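Local atomic coordinates of histidine-containing phosphotransfer protein 2 (Oryza sativa, PDB entry 1YVI), a protein that mediates phosphorelay between cytokinin sensor histidine kinases and B-type response regulators, as a positive regulator of cytokinin signalling. Residues 12-17 with 25-30; 18-23 with 128-133; 45-50 with 132-137; 52-57 with 80-85. All coordinates share one frame; numbering follows the deposited sequence.

Contact 1 of 4, residues 12-17 with 25-30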
loop_
_atom_site.group_PDB
_atom_site.type_symbol
_atom_site.label_atom_id
_atom_site.label_comp_id
_atom_site.label_asym_id
_atom_site.label_seq_id
_atom_site.Cartn_x
_atom_site.Cartn_y
_atom_site.Cartn_z
ATOM N N ALA A 12 -3.609 -19.580 0.597
ATOM C CA ALA A 12 -2.180 -19.653 0.408
ATOM C C ALA A 12 -1.581 -18.264 0.167
ATOM O O ALA A 12 -0.593 -17.879 0.800
ATOM C CB ALA A 12 -1.849 -20.591 -0.750
ATOM N N LEU A 13 -2.161 -17.518 -0.761
ATOM C CA LEU A 13 -1.686 -16.128 -1.005
ATOM C C LEU A 13 -1.725 -15.244 0.238
ATOM O O LEU A 13 -0.709 -14.622 0.577
ATOM C CB LEU A 13 -2.484 -15.458 -2.111
ATOM C CG LEU A 13 -2.117 -14.004 -2.451
ATOM C CD1 LEU A 13 -0.698 -13.939 -3.035
ATOM C CD2 LEU A 13 -3.095 -13.515 -3.476
ATOM N N LEU A 14 -2.890 -15.132 0.885
ATOM C CA LEU A 14 -2.997 -14.333 2.122
ATOM C C LEU A 14 -1.994 -14.770 3.185
ATOM O O LEU A 14 -1.356 -13.916 3.830
ATOM C CB LEU A 14 -4.414 -14.358 2.720
ATOM C CG LEU A 14 -5.528 -13.874 1.793
ATOM C CD1 LEU A 14 -6.901 -14.312 2.336
ATOM C CD2 LEU A 14 -5.401 -12.383 1.598
ATOM N N SER A 15 -1.834 -16.077 3.389
ATOM C CA SER A 15 -0.884 -16.537 4.393
ATOM C C SER A 15 0.559 -16.071 4.068
ATOM O O SER A 15 1.304 -15.601 4.934
ATOM C CB SER A 15 -0.983 -18.057 4.569
ATOM O OG SER A 15 0.277 -18.628 4.849
ATOM N N SER A 16 0.940 -16.169 2.815
ATOM C CA SER A 16 2.275 -15.730 2.432
ATOM C C SER A 16 2.437 -14.185 2.558
ATOM O O SER A 16 3.528 -13.696 2.829
ATOM C CB SER A 16 2.593 -16.230 1.025
ATOM O OG SER A 16 2.002 -15.354 0.070
ATOM N N MET A 17 1.374 -13.418 2.324
ATOM C CA MET A 17 1.476 -11.964 2.512
ATOM C C MET A 17 1.824 -11.641 3.976
ATOM O O MET A 17 2.636 -10.766 4.224
ATOM C CB MET A 17 0.204 -11.275 2.088
ATOM C CG MET A 17 0.011 -11.315 0.584
ATOM S SD MET A 17 -1.698 -11.079 0.123
ATOM C CE MET A 17 -2.054 -9.488 0.848
ATOM N N GLU A 25 -1.542 -6.816 11.248
ATOM C CA GLU A 25 -2.878 -7.058 11.850
ATOM C C GLU A 25 -3.991 -6.183 11.291
ATOM O O GLU A 25 -5.149 -6.596 11.297
ATOM C CB GLU A 25 -2.832 -6.936 13.397
ATOM C CG GLU A 25 -2.553 -5.474 13.878
ATOM C CD GLU A 25 -2.074 -5.372 15.321
ATOM O OE1 GLU A 25 -2.578 -6.143 16.194
ATOM O OE2 GLU A 25 -1.201 -4.498 15.583
ATOM N N GLN A 26 -3.677 -4.967 10.830
ATOM C CA GLN A 26 -4.729 -4.085 10.329
ATOM C C GLN A 26 -5.373 -4.731 9.102
ATOM O O GLN A 26 -6.516 -4.491 8.830
ATOM C CB GLN A 26 -4.224 -2.670 10.001
ATOM C CG GLN A 26 -3.602 -1.991 11.200
ATOM C CD GLN A 26 -4.574 -1.984 12.364
ATOM O OE1 GLN A 26 -5.775 -1.730 12.176
ATOM N NE2 GLN A 26 -4.077 -2.293 13.570
ATOM N N PHE A 27 -4.621 -5.523 8.348
ATOM C CA PHE A 27 -5.202 -6.139 7.156
ATOM C C PHE A 27 -6.136 -7.295 7.585
ATOM O O PHE A 27 -7.210 -7.528 6.986
ATOM C CB PHE A 27 -4.109 -6.637 6.205
ATOM C CG PHE A 27 -4.647 -7.303 4.991
ATOM C CD1 PHE A 27 -5.161 -6.536 3.917
ATOM C CD2 PHE A 27 -4.667 -8.675 4.906
ATOM C CE1 PHE A 27 -5.695 -7.147 2.798
ATOM C CE2 PHE A 27 -5.210 -9.306 3.779
ATOM C CZ PHE A 27 -5.720 -8.540 2.721
ATOM N N GLN A 28 -5.695 -8.035 8.593
ATOM C CA GLN A 28 -6.541 -9.052 9.216
ATOM C C GLN A 28 -7.882 -8.432 9.678
ATOM O O GLN A 28 -8.940 -8.973 9.382
ATOM C CB GLN A 28 -5.780 -9.762 10.334
ATOM C CG GLN A 28 -6.566 -10.864 11.006
ATOM C CD GLN A 28 -6.702 -10.594 12.493
ATOM O OE1 GLN A 28 -7.628 -9.884 12.933
ATOM N NE2 GLN A 28 -5.766 -11.137 13.284
ATOM N N GLN A 29 -7.834 -7.265 10.301
ATOM C CA GLN A 29 -9.062 -6.565 10.721
ATOM C C GLN A 29 -10.007 -6.150 9.585
ATOM O O GLN A 29 -11.212 -6.096 9.801
ATOM C CB GLN A 29 -8.738 -5.363 11.600
ATOM C CG GLN A 29 -8.335 -5.755 13.050
ATOM C CD GLN A 29 -7.514 -4.673 13.756
ATOM O OE1 GLN A 29 -6.614 -4.976 14.547
ATOM N NE2 GLN A 29 -7.817 -3.408 13.469
ATOM N N LEU A 30 -9.469 -5.874 8.388
ATOM C CA LEU A 30 -10.293 -5.619 7.196
ATOM C C LEU A 30 -11.111 -6.847 6.865
ATOM O O LEU A 30 -12.267 -6.738 6.447
ATOM C CB LEU A 30 -9.457 -5.322 5.942
ATOM C CG LEU A 30 -8.749 -3.997 5.761
ATOM C CD1 LEU A 30 -8.193 -3.991 4.348
ATOM C CD2 LEU A 30 -9.742 -2.869 5.973
#
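Leu-14 and Met-17 of helix 2-19 meet the ring of Phe-27 on helix 25-34. These are two consecutive helices joined by a short turn, at the N-terminal end of this all-helical HPt protein. The contact is small, with 93 Å² buried in all, and it is wholly apolar. One methyl of Leu-14, CD2, lies at the edge of the ring, near the ring plane, 3.8 Å from Phe-27 CE2. The two side chains cross at about a right angle. Met-17 brings its terminal methyl to the same end of the ring, with CE 4.2 Å from Phe-27 CZ, and approaches obliquely. The ring gets there because Phe-27 CG stands opposite the backbone N (chi1 179°), which sends it out toward helix 2-19.

Further out, Met-17 also packs on Lys-130 and Phe-131 of helix 110-142. Leu-13 packs on Lys-130 and Met-134 of that same long helix. Further along helix 25-34, Leu-30 rests on Val-43 and Val-46 of helix 42-65. Within helix 2-19 the carbonyl of Leu-13 accepts two bonds. Met-17 N gives the regular helical one, and Ser-16 OG donates the other to Leu-13 O over 2.9 Å, tilted 22° from the carbonyl plane.

Contact 2 of 4, residues 18-23 with 128-133; sequences FSQGLV and RNKFQT
Gln-20 and Leu-22 reach across to the side chain of Lys-130 on helix 110-142. In sequence order, Phe-18 and Ser-19 close helix 2-19. The ring of Phe-18 faces its own segment: Val-23 CG2 sits over the ring centre, 3.7 Å above the plane. Gln-20 comes next and touches at the exposed margin, where its OE1 is 4.3 Å from Lys-130 CE. Gly-21 then turns the chain out of the helix with a positive phi of 80°, and its N bonds back to Phe-18 O. Its own carbonyl is taken by Gln-92 NE2.

Leu-22 makes the closest touch. Its CD1 lies 3.8 Å from Lys-130 CG, and the two side chains cross at about a right angle. Its backbone N probably bonds to Met-17 O. Leu-22 and Val-23 both rest on Leu-127 as well. Lys-130 bends at chi2 (-55°) and again at chi4. It thus lays its methylene chain against the turn while its NZ doubles back to donate to Asn-129 OD1, 2.8 Å away. That donor is tilted 35° from the amide plane. With an alanine here, Leu-22 CD1 would probably lose the methylene it rests on and Asn-129 OD1 its ammonium partner.

The turn at Gly-21 is a Schellman motif, the glycine-ended C-cap of a helix, here packed on the long C-terminal helix 110-142.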
loop_
_atom_site.group_PDB
_atom_site.type_symbol
_atom_site.label_atom_id
_atom_site.label_comp_id
_atom_site.label_asym_id
_atom_site.label_seq_id
_atom_site.Cartn_x
_atom_site.Cartn_y
_atom_site.Cartn_z
ATOM N N PHE A 18 1.190 -12.340 4.930
ATOM C CA PHE A 18 1.482 -12.103 6.332
ATOM C C PHE A 18 2.860 -12.699 6.680
ATOM O O PHE A 18 3.626 -12.102 7.468
ATOM C CB PHE A 18 0.455 -12.739 7.306
ATOM C CG PHE A 18 -0.886 -12.053 7.360
ATOM C CD1 PHE A 18 -1.917 -12.438 6.487
ATOM C CD2 PHE A 18 -1.144 -11.061 8.315
ATOM C CE1 PHE A 18 -3.213 -11.820 6.528
ATOM C CE2 PHE A 18 -2.427 -10.426 8.381
ATOM C CZ PHE A 18 -3.452 -10.805 7.484
ATOM N N SER A 19 3.163 -13.887 6.158
ATOM C CA SER A 19 4.407 -14.558 6.602
ATOM C C SER A 19 5.635 -13.858 6.024
ATOM O O SER A 19 6.730 -13.898 6.632
ATOM C CB SER A 19 4.396 -16.080 6.313
ATOM O OG SER A 19 4.534 -16.288 4.939
ATOM N N GLN A 20 5.460 -13.195 4.872
ATOM C CA GLN A 20 6.546 -12.378 4.289
ATOM C C GLN A 20 6.669 -10.953 4.842
ATOM O O GLN A 20 7.512 -10.171 4.412
ATOM C CB GLN A 20 6.422 -12.370 2.783
ATOM C CG GLN A 20 6.705 -13.756 2.213
ATOM C CD GLN A 20 6.346 -13.886 0.758
ATOM O OE1 GLN A 20 5.976 -12.915 0.108
ATOM N NE2 GLN A 20 6.439 -15.101 0.238
ATOM N N GLY A 21 5.802 -10.612 5.776
ATOM C CA GLY A 21 5.827 -9.294 6.396
ATOM C C GLY A 21 5.196 -8.153 5.619
ATOM O O GLY A 21 5.368 -7.016 6.007
ATOM N N LEU A 22 4.440 -8.455 4.547
ATOM C CA LEU A 22 3.920 -7.409 3.653
ATOM C C LEU A 22 2.719 -6.736 4.271
ATOM O O LEU A 22 2.477 -5.541 4.030
ATOM C CB LEU A 22 3.525 -7.987 2.282
ATOM C CG LEU A 22 4.695 -8.624 1.490
ATOM C CD1 LEU A 22 4.219 -9.112 0.127
ATOM C CD2 LEU A 22 5.868 -7.635 1.303
ATOM N N VAL A 23 1.929 -7.511 5.022
ATOM C CA VAL A 23 0.768 -6.943 5.728
ATOM C C VAL A 23 0.818 -7.326 7.208
ATOM O O VAL A 23 1.418 -8.357 7.600
ATOM C CB VAL A 23 -0.594 -7.410 5.108
ATOM C CG1 VAL A 23 -0.774 -6.889 3.668
ATOM C CG2 VAL A 23 -0.707 -8.964 5.143
ATOM N N ARG A 128 1.400 -4.362 -4.148
ATOM C CA ARG A 128 0.404 -4.267 -5.253
ATOM C C ARG A 128 0.342 -5.585 -6.049
ATOM O O ARG A 128 -0.720 -6.047 -6.496
ATOM C CB ARG A 128 0.777 -3.130 -6.234
ATOM C CG ARG A 128 -0.329 -2.954 -7.275
ATOM C CD ARG A 128 -0.066 -1.715 -8.165
ATOM N NE ARG A 128 -1.280 -1.377 -8.932
ATOM C CZ ARG A 128 -1.693 -1.956 -10.055
ATOM N NH1 ARG A 128 -1.045 -2.974 -10.626
ATOM N NH2 ARG A 128 -2.814 -1.527 -10.598
ATOM N N ASN A 129 1.508 -6.202 -6.221
ATOM C CA ASN A 129 1.581 -7.475 -6.921
ATOM C C ASN A 129 0.644 -8.488 -6.249
ATOM O O ASN A 129 -0.172 -9.155 -6.901
ATOM C CB ASN A 129 3.017 -8.014 -6.834
ATOM C CG ASN A 129 3.115 -9.453 -7.317
ATOM O OD1 ASN A 129 3.047 -10.380 -6.541
ATOM N ND2 ASN A 129 3.212 -9.628 -8.625
ATOM N N LYS A 130 0.798 -8.644 -4.952
ATOM C CA LYS A 130 0.000 -9.669 -4.218
ATOM C C LYS A 130 -1.481 -9.275 -4.213
ATOM O O LYS A 130 -2.355 -10.120 -4.416
ATOM C CB LYS A 130 0.543 -9.758 -2.775
ATOM C CG LYS A 130 1.956 -10.267 -2.683
ATOM C CD LYS A 130 2.104 -11.612 -3.378
ATOM C CE LYS A 130 3.577 -12.134 -3.327
ATOM N NZ LYS A 130 4.443 -11.499 -4.355
ATOM N N PHE A 131 -1.767 -7.979 -4.011
ATOM C CA PHE A 131 -3.154 -7.482 -4.085
ATOM C C PHE A 131 -3.808 -7.753 -5.402
ATOM O O PHE A 131 -4.944 -8.101 -5.415
ATOM C CB PHE A 131 -3.299 -5.979 -3.803
ATOM C CG PHE A 131 -3.176 -5.601 -2.333
ATOM C CD1 PHE A 131 -3.403 -6.518 -1.306
ATOM C CD2 PHE A 131 -2.916 -4.253 -1.991
ATOM C CE1 PHE A 131 -3.337 -6.110 0.049
ATOM C CE2 PHE A 131 -2.903 -3.828 -0.650
ATOM C CZ PHE A 131 -3.072 -4.758 0.380
ATOM N N GLN A 132 -3.109 -7.578 -6.510
ATOM C CA GLN A 132 -3.718 -7.782 -7.806
ATOM C C GLN A 132 -4.062 -9.266 -8.037
ATOM O O GLN A 132 -5.124 -9.597 -8.518
ATOM C CB GLN A 132 -2.760 -7.301 -8.912
ATOM C CG GLN A 132 -2.637 -5.756 -8.982
ATOM C CD GLN A 132 -3.966 -5.078 -9.167
ATOM O OE1 GLN A 132 -4.619 -5.340 -10.142
ATOM N NE2 GLN A 132 -4.366 -4.202 -8.225
ATOM N N THR A 133 -3.149 -10.145 -7.668
ATOM C CA THR A 133 -3.409 -11.607 -7.674
ATOM C C THR A 133 -4.620 -11.943 -6.758
ATOM O O THR A 133 -5.495 -12.722 -7.148
ATOM C CB THR A 133 -2.137 -12.375 -7.238
ATOM O OG1 THR A 133 -1.027 -12.046 -8.125
ATOM C CG2 THR A 133 -2.371 -13.894 -7.250
#

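Contact 3 of 4, residues 45-50 with 132-137; sequences EVVTLF and QTMLQL
Val-47 and Thr-48 of helix 42-65 face Met-134 and Leu-135 of helix 110-142. These two antiparallel helices belong to the helical bundle of the HPt fold. Their local axes come within 10.5 Å, with 144° between their directions.

The buried half of the contact is Val-47 against Met-134. The two side chains reach toward each other tip to tip, and Val-47 CG2 is 3.9 Å from Met-134 CE. Met-134 runs out from its helix with CG opposite the backbone N (chi1 -175°). It then bends at chi3, which turns its methyl onto the valine. Met-134 also packs on Leu-10 and Leu-13 of helix 2-19 and on Phe-27 of helix 25-34. Val-47 also packs on Phe-131, one turn earlier in helix 110-142.

The other half lies nearer the solvent, and Thr-48 and Leu-135 are partly exposed. Val-47 CG1 is only loosely placed, 4.3 Å from Leu-135 CD2. The fork of Leu-135 straddles the hydroxyl of Thr-48. Here a polar atom meets carbon alone, so its bonding must come from elsewhere. Thr-48 OG1 finds it one turn back in its own helix, at the carbonyl of Ser-44. Opposite the carbonyl carbon and beside the backbone N (chi1 -54°), OG1 is close to that turn yet still lies 3.7 Å from Leu-135 CD2 and 3.8 Å from Leu-135 CD1.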
loop_
_atom_site.group_PDB
_atom_site.type_symbol
_atom_site.label_atom_id
_atom_site.label_comp_id
_atom_site.label_asym_id
_atom_site.label_seq_id
_atom_site.Cartn_x
_atom_site.Cartn_y
_atom_site.Cartn_z
ATOM N N GLU A 45 -12.717 -4.010 -2.625
ATOM C CA GLU A 45 -12.928 -2.584 -2.932
ATOM C C GLU A 45 -11.975 -1.669 -2.188
ATOM O O GLU A 45 -11.504 -0.688 -2.760
ATOM C CB GLU A 45 -14.389 -2.156 -2.690
ATOM C CG GLU A 45 -15.446 -2.866 -3.648
ATOM C CD GLU A 45 -15.271 -2.566 -5.135
ATOM O OE1 GLU A 45 -14.509 -1.677 -5.535
ATOM O OE2 GLU A 45 -15.932 -3.258 -5.913
ATOM N N VAL A 46 -11.717 -2.008 -0.927
ATOM C CA VAL A 46 -10.806 -1.260 -0.077
ATOM C C VAL A 46 -9.419 -1.302 -0.722
ATOM O O VAL A 46 -8.753 -0.270 -0.804
ATOM C CB VAL A 46 -10.784 -1.810 1.376
ATOM C CG1 VAL A 46 -9.594 -1.229 2.222
ATOM C CG2 VAL A 46 -12.116 -1.478 2.084
ATOM N N VAL A 47 -9.003 -2.505 -1.130
ATOM C CA VAL A 47 -7.665 -2.742 -1.703
ATOM C C VAL A 47 -7.548 -2.028 -3.056
ATOM O O VAL A 47 -6.518 -1.439 -3.347
ATOM C CB VAL A 47 -7.405 -4.298 -1.867
ATOM C CG1 VAL A 47 -6.326 -4.590 -2.823
ATOM C CG2 VAL A 47 -7.037 -4.876 -0.498
ATOM N N THR A 48 -8.580 -2.117 -3.889
ATOM C CA THR A 48 -8.585 -1.403 -5.168
ATOM C C THR A 48 -8.398 0.074 -4.968
ATOM O O THR A 48 -7.509 0.669 -5.582
ATOM C CB THR A 48 -9.880 -1.691 -5.931
ATOM O OG1 THR A 48 -9.983 -3.122 -6.029
ATOM C CG2 THR A 48 -9.876 -1.081 -7.342
ATOM N N LEU A 49 -9.191 0.668 -4.074
ATOM C CA LEU A 49 -9.085 2.094 -3.784
ATOM C C LEU A 49 -7.708 2.446 -3.208
ATOM O O LEU A 49 -7.117 3.438 -3.573
ATOM C CB LEU A 49 -10.179 2.473 -2.785
ATOM C CG LEU A 49 -10.399 3.929 -2.394
ATOM C CD1 LEU A 49 -10.510 4.873 -3.626
ATOM C CD2 LEU A 49 -11.673 3.970 -1.517
ATOM N N PHE A 50 -7.192 1.615 -2.320
ATOM C CA PHE A 50 -5.873 1.883 -1.768
ATOM C C PHE A 50 -4.802 1.911 -2.885
ATOM O O PHE A 50 -3.942 2.815 -2.913
ATOM C CB PHE A 50 -5.489 0.829 -0.762
ATOM C CG PHE A 50 -4.062 0.947 -0.334
ATOM C CD1 PHE A 50 -3.687 1.982 0.513
ATOM C CD2 PHE A 50 -3.085 0.097 -0.870
ATOM C CE1 PHE A 50 -2.338 2.159 0.909
ATOM C CE2 PHE A 50 -1.733 0.264 -0.466
ATOM C CZ PHE A 50 -1.396 1.294 0.464
ATOM N N GLN A 132 -3.109 -7.578 -6.510
ATOM C CA GLN A 132 -3.718 -7.782 -7.806
ATOM C C GLN A 132 -4.062 -9.266 -8.037
ATOM O O GLN A 132 -5.124 -9.597 -8.518
ATOM C CB GLN A 132 -2.760 -7.301 -8.912
ATOM C CG GLN A 132 -2.637 -5.756 -8.982
ATOM C CD GLN A 132 -3.966 -5.078 -9.167
ATOM O OE1 GLN A 132 -4.619 -5.340 -10.142
ATOM N NE2 GLN A 132 -4.366 -4.202 -8.225
ATOM N N THR A 133 -3.149 -10.145 -7.668
ATOM C CA THR A 133 -3.409 -11.607 -7.674
ATOM C C THR A 133 -4.620 -11.943 -6.758
ATOM O O THR A 133 -5.495 -12.722 -7.148
ATOM C CB THR A 133 -2.137 -12.375 -7.238
ATOM O OG1 THR A 133 -1.027 -12.046 -8.125
ATOM C CG2 THR A 133 -2.371 -13.894 -7.250
ATOM N N MET A 134 -4.671 -11.358 -5.564
ATOM C CA MET A 134 -5.812 -11.550 -4.626
ATOM C C MET A 134 -7.115 -11.154 -5.294
ATOM O O MET A 134 -8.110 -11.901 -5.231
ATOM C CB MET A 134 -5.589 -10.737 -3.340
ATOM C CG MET A 134 -6.635 -10.963 -2.287
ATOM S SD MET A 134 -6.616 -9.587 -1.111
ATOM C CE MET A 134 -7.724 -8.476 -1.906
ATOM N N LEU A 135 -7.119 -9.990 -5.934
ATOM C CA LEU A 135 -8.353 -9.445 -6.600
ATOM C C LEU A 135 -8.906 -10.377 -7.678
ATOM O O LEU A 135 -10.142 -10.569 -7.810
ATOM C CB LEU A 135 -8.107 -8.060 -7.225
ATOM C CG LEU A 135 -7.824 -6.938 -6.219
ATOM C CD1 LEU A 135 -7.336 -5.657 -6.918
ATOM C CD2 LEU A 135 -9.074 -6.617 -5.407
ATOM N N GLN A 136 -7.989 -10.895 -8.485
ATOM C CA GLN A 136 -8.308 -11.846 -9.531
ATOM C C GLN A 136 -8.899 -13.105 -8.893
ATOM O O GLN A 136 -9.977 -13.571 -9.314
ATOM C CB GLN A 136 -7.036 -12.127 -10.324
ATOM C CG GLN A 136 -7.107 -12.975 -11.593
ATOM C CD GLN A 136 -5.766 -12.819 -12.387
ATOM O OE1 GLN A 136 -4.811 -12.207 -11.875
ATOM N NE2 GLN A 136 -5.699 -13.361 -13.621
ATOM N N LEU A 137 -8.248 -13.642 -7.856
ATOM C CA LEU A 137 -8.836 -14.782 -7.110
ATOM C C LEU A 137 -10.188 -14.469 -6.477
ATOM O O LEU A 137 -11.124 -15.269 -6.604
ATOM C CB LEU A 137 -7.866 -15.340 -6.030
ATOM C CG LEU A 137 -6.524 -15.882 -6.568
ATOM C CD1 LEU A 137 -5.538 -16.219 -5.400
ATOM C CD2 LEU A 137 -6.798 -17.101 -7.404
#

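Contact 4 of 4, residues 52-57 with 80-85; sequences DDADRI and HQLKGS
Gln-81 and Leu-82 of helix 72-89 pack against Ala-54 and Ile-57 of helix 42-65. The helices are neighbours in the bundle of the HPt domain and run antiparallel, with 162° between their local axes. Helix 72-89 carries His-80, the predicted phosphorylation site, which is unmodified here. Its side chain takes no part in this contact, and the next residue makes the first touch.

Gln-81 extends beyond CG and lays its amide nitrogen along Ile-57. NE2 is 3.8 Å from Ile-57 CD1, and the two chains cross at a slant. This is the exposed border of an otherwise buried contact.

Leu-82 goes deeper. Its CB is 4.1 Å from Ile-57 CG2, so the isoleucine spans two consecutive residues, one with each branch. The nearest backbones are those of Ala-54 and Leu-82, whose CA atoms are 6.3 Å apart. Leu-82 stands with CG opposite its backbone N (chi1 -179°), and this brings CD1 over the small alanine, 3.7 Å from Ala-54 CB and 3.9 Å from Ala-54 CA. Leu-82 also meets Val-120 and Cys-98 of the other bundle helices.

Ser-85 lies beside Phe-50. Its OG turns back to Leu-82 O in a weak bond of 3.3 Å.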
loop_
_atom_site.group_PDB
_atom_site.type_symbol
_atom_site.label_atom_id
_atom_site.label_comp_id
_atom_site.label_asym_id
_atom_site.label_seq_id
_atom_site.Cartn_x
_atom_site.Cartn_y
_atom_site.Cartn_z
ATOM N N ASP A 52 -5.165 2.589 -6.105
ATOM C CA ASP A 52 -5.423 3.855 -6.830
ATOM C C ASP A 52 -4.886 5.043 -6.067
ATOM O O ASP A 52 -4.135 5.859 -6.623
ATOM C CB ASP A 52 -6.941 4.082 -7.050
ATOM C CG ASP A 52 -7.560 3.082 -8.040
ATOM O OD1 ASP A 52 -6.775 2.375 -8.719
ATOM O OD2 ASP A 52 -8.844 3.021 -8.139
ATOM N N ASP A 53 -5.251 5.154 -4.791
ATOM C CA ASP A 53 -4.889 6.337 -3.991
ATOM C C ASP A 53 -3.401 6.439 -3.761
ATOM O O ASP A 53 -2.858 7.530 -3.789
ATOM C CB ASP A 53 -5.461 6.249 -2.552
ATOM C CG ASP A 53 -6.848 6.767 -2.446
ATOM O OD1 ASP A 53 -7.308 7.379 -3.440
ATOM O OD2 ASP A 53 -7.504 6.535 -1.380
ATOM N N ALA A 54 -2.763 5.323 -3.406
ATOM C CA ALA A 54 -1.291 5.310 -3.188
ATOM C C ALA A 54 -0.579 5.692 -4.443
ATOM O O ALA A 54 0.326 6.485 -4.413
ATOM C CB ALA A 54 -0.813 3.924 -2.757
ATOM N N ASP A 55 -0.974 5.091 -5.556
ATOM C CA ASP A 55 -0.364 5.418 -6.835
ATOM C C ASP A 55 -0.507 6.924 -7.167
ATOM O O ASP A 55 0.442 7.578 -7.631
ATOM C CB ASP A 55 -1.018 4.583 -7.932
ATOM C CG ASP A 55 -0.606 5.057 -9.320
ATOM O OD1 ASP A 55 0.540 4.793 -9.703
ATOM O OD2 ASP A 55 -1.407 5.759 -9.971
ATOM N N ARG A 56 -1.680 7.467 -6.913
ATOM C CA ARG A 56 -1.930 8.903 -7.087
ATOM C C ARG A 56 -1.028 9.749 -6.200
ATOM O O ARG A 56 -0.469 10.793 -6.634
ATOM C CB ARG A 56 -3.398 9.227 -6.741
ATOM C CG ARG A 56 -3.756 10.654 -6.971
ATOM C CD ARG A 56 -5.169 10.999 -6.547
ATOM N NE ARG A 56 -5.496 10.476 -5.218
ATOM C CZ ARG A 56 -5.258 11.113 -4.080
ATOM N NH1 ARG A 56 -4.683 12.318 -4.061
ATOM N NH2 ARG A 56 -5.601 10.537 -2.954
ATOM N N ILE A 57 -0.918 9.383 -4.929
ATOM C CA ILE A 57 -0.094 10.170 -4.012
ATOM C C ILE A 57 1.401 10.074 -4.345
ATOM O O ILE A 57 2.129 11.040 -4.201
ATOM C CB ILE A 57 -0.325 9.706 -2.529
ATOM C CG1 ILE A 57 -1.706 10.115 -2.040
ATOM C CG2 ILE A 57 0.727 10.340 -1.554
ATOM C CD1 ILE A 57 -2.224 9.216 -0.901
ATOM N N HIS A 80 2.586 11.817 4.870
ATOM C CA HIS A 80 1.815 11.538 6.062
ATOM C C HIS A 80 0.477 10.914 5.656
ATOM O O HIS A 80 0.001 9.998 6.290
ATOM C CB HIS A 80 1.561 12.872 6.809
ATOM C CG HIS A 80 0.790 12.720 8.092
ATOM N ND1 HIS A 80 -0.569 12.986 8.183
ATOM C CD2 HIS A 80 1.182 12.314 9.331
ATOM C CE1 HIS A 80 -0.986 12.719 9.414
ATOM N NE2 HIS A 80 0.062 12.338 10.138
ATOM N N GLN A 81 -0.134 11.428 4.592
ATOM C CA GLN A 81 -1.373 10.819 4.074
ATOM C C GLN A 81 -1.134 9.373 3.677
ATOM O O GLN A 81 -1.983 8.539 3.944
ATOM C CB GLN A 81 -1.863 11.507 2.809
ATOM C CG GLN A 81 -2.480 12.779 2.996
ATOM C CD GLN A 81 -3.421 13.131 1.829
ATOM O OE1 GLN A 81 -4.353 13.909 2.013
ATOM N NE2 GLN A 81 -3.161 12.593 0.641
ATOM N N LEU A 82 -0.050 9.108 2.937
ATOM C CA LEU A 82 0.206 7.746 2.456
ATOM C C LEU A 82 0.472 6.832 3.665
ATOM O O LEU A 82 0.090 5.696 3.653
ATOM C CB LEU A 82 1.409 7.710 1.500
ATOM C CG LEU A 82 1.785 6.358 0.899
ATOM C CD1 LEU A 82 0.580 5.695 0.224
ATOM C CD2 LEU A 82 2.935 6.558 -0.096
ATOM N N LYS A 83 1.181 7.350 4.668
ATOM C CA LYS A 83 1.452 6.627 5.897
ATOM C C LYS A 83 0.154 6.189 6.554
ATOM O O LYS A 83 0.015 5.032 6.961
ATOM C CB LYS A 83 2.181 7.512 6.887
ATOM C CG LYS A 83 2.712 6.684 8.030
ATOM C CD LYS A 83 3.009 7.516 9.218
ATOM C CE LYS A 83 1.851 7.598 10.138
ATOM N NZ LYS A 83 2.043 6.608 11.230
ATOM N N GLY A 84 -0.779 7.132 6.686
ATOM C CA GLY A 84 -2.107 6.831 7.217
ATOM C C GLY A 84 -2.940 5.867 6.388
ATOM O O GLY A 84 -3.534 4.954 6.958
ATOM N N SER A 85 -3.038 6.040 5.060
ATOM C CA SER A 85 -3.755 5.058 4.269
ATOM C C SER A 85 -3.117 3.659 4.269
ATOM O O SER A 85 -3.832 2.630 4.268
ATOM C CB SER A 85 -4.047 5.528 2.827
ATOM O OG SER A 85 -2.836 5.629 2.103
#

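The four contacts trace the protein from its N-terminal helices to the region of His-80, the predicted phosphorylation site. Contact 1 joins helices 2-19 and 25-34, and contact 2 ties the end of helix 2-19 to helix 110-142. Their centres are about 8 Å apart, and their segments alternate along the chain. Contact 3 shares Gln-132 and Thr-133 with contact 2 and links helix 110-142 to helix 42-65. Contact 4 lies farther along helix 42-65. Its centre is about 15 Å from that of contact 3. It is nested inside the loops closed by contacts 2 and 3. Helices 42-65 and 110-142 run on from the N-terminal helices into the part of the bundle that carries the histidine.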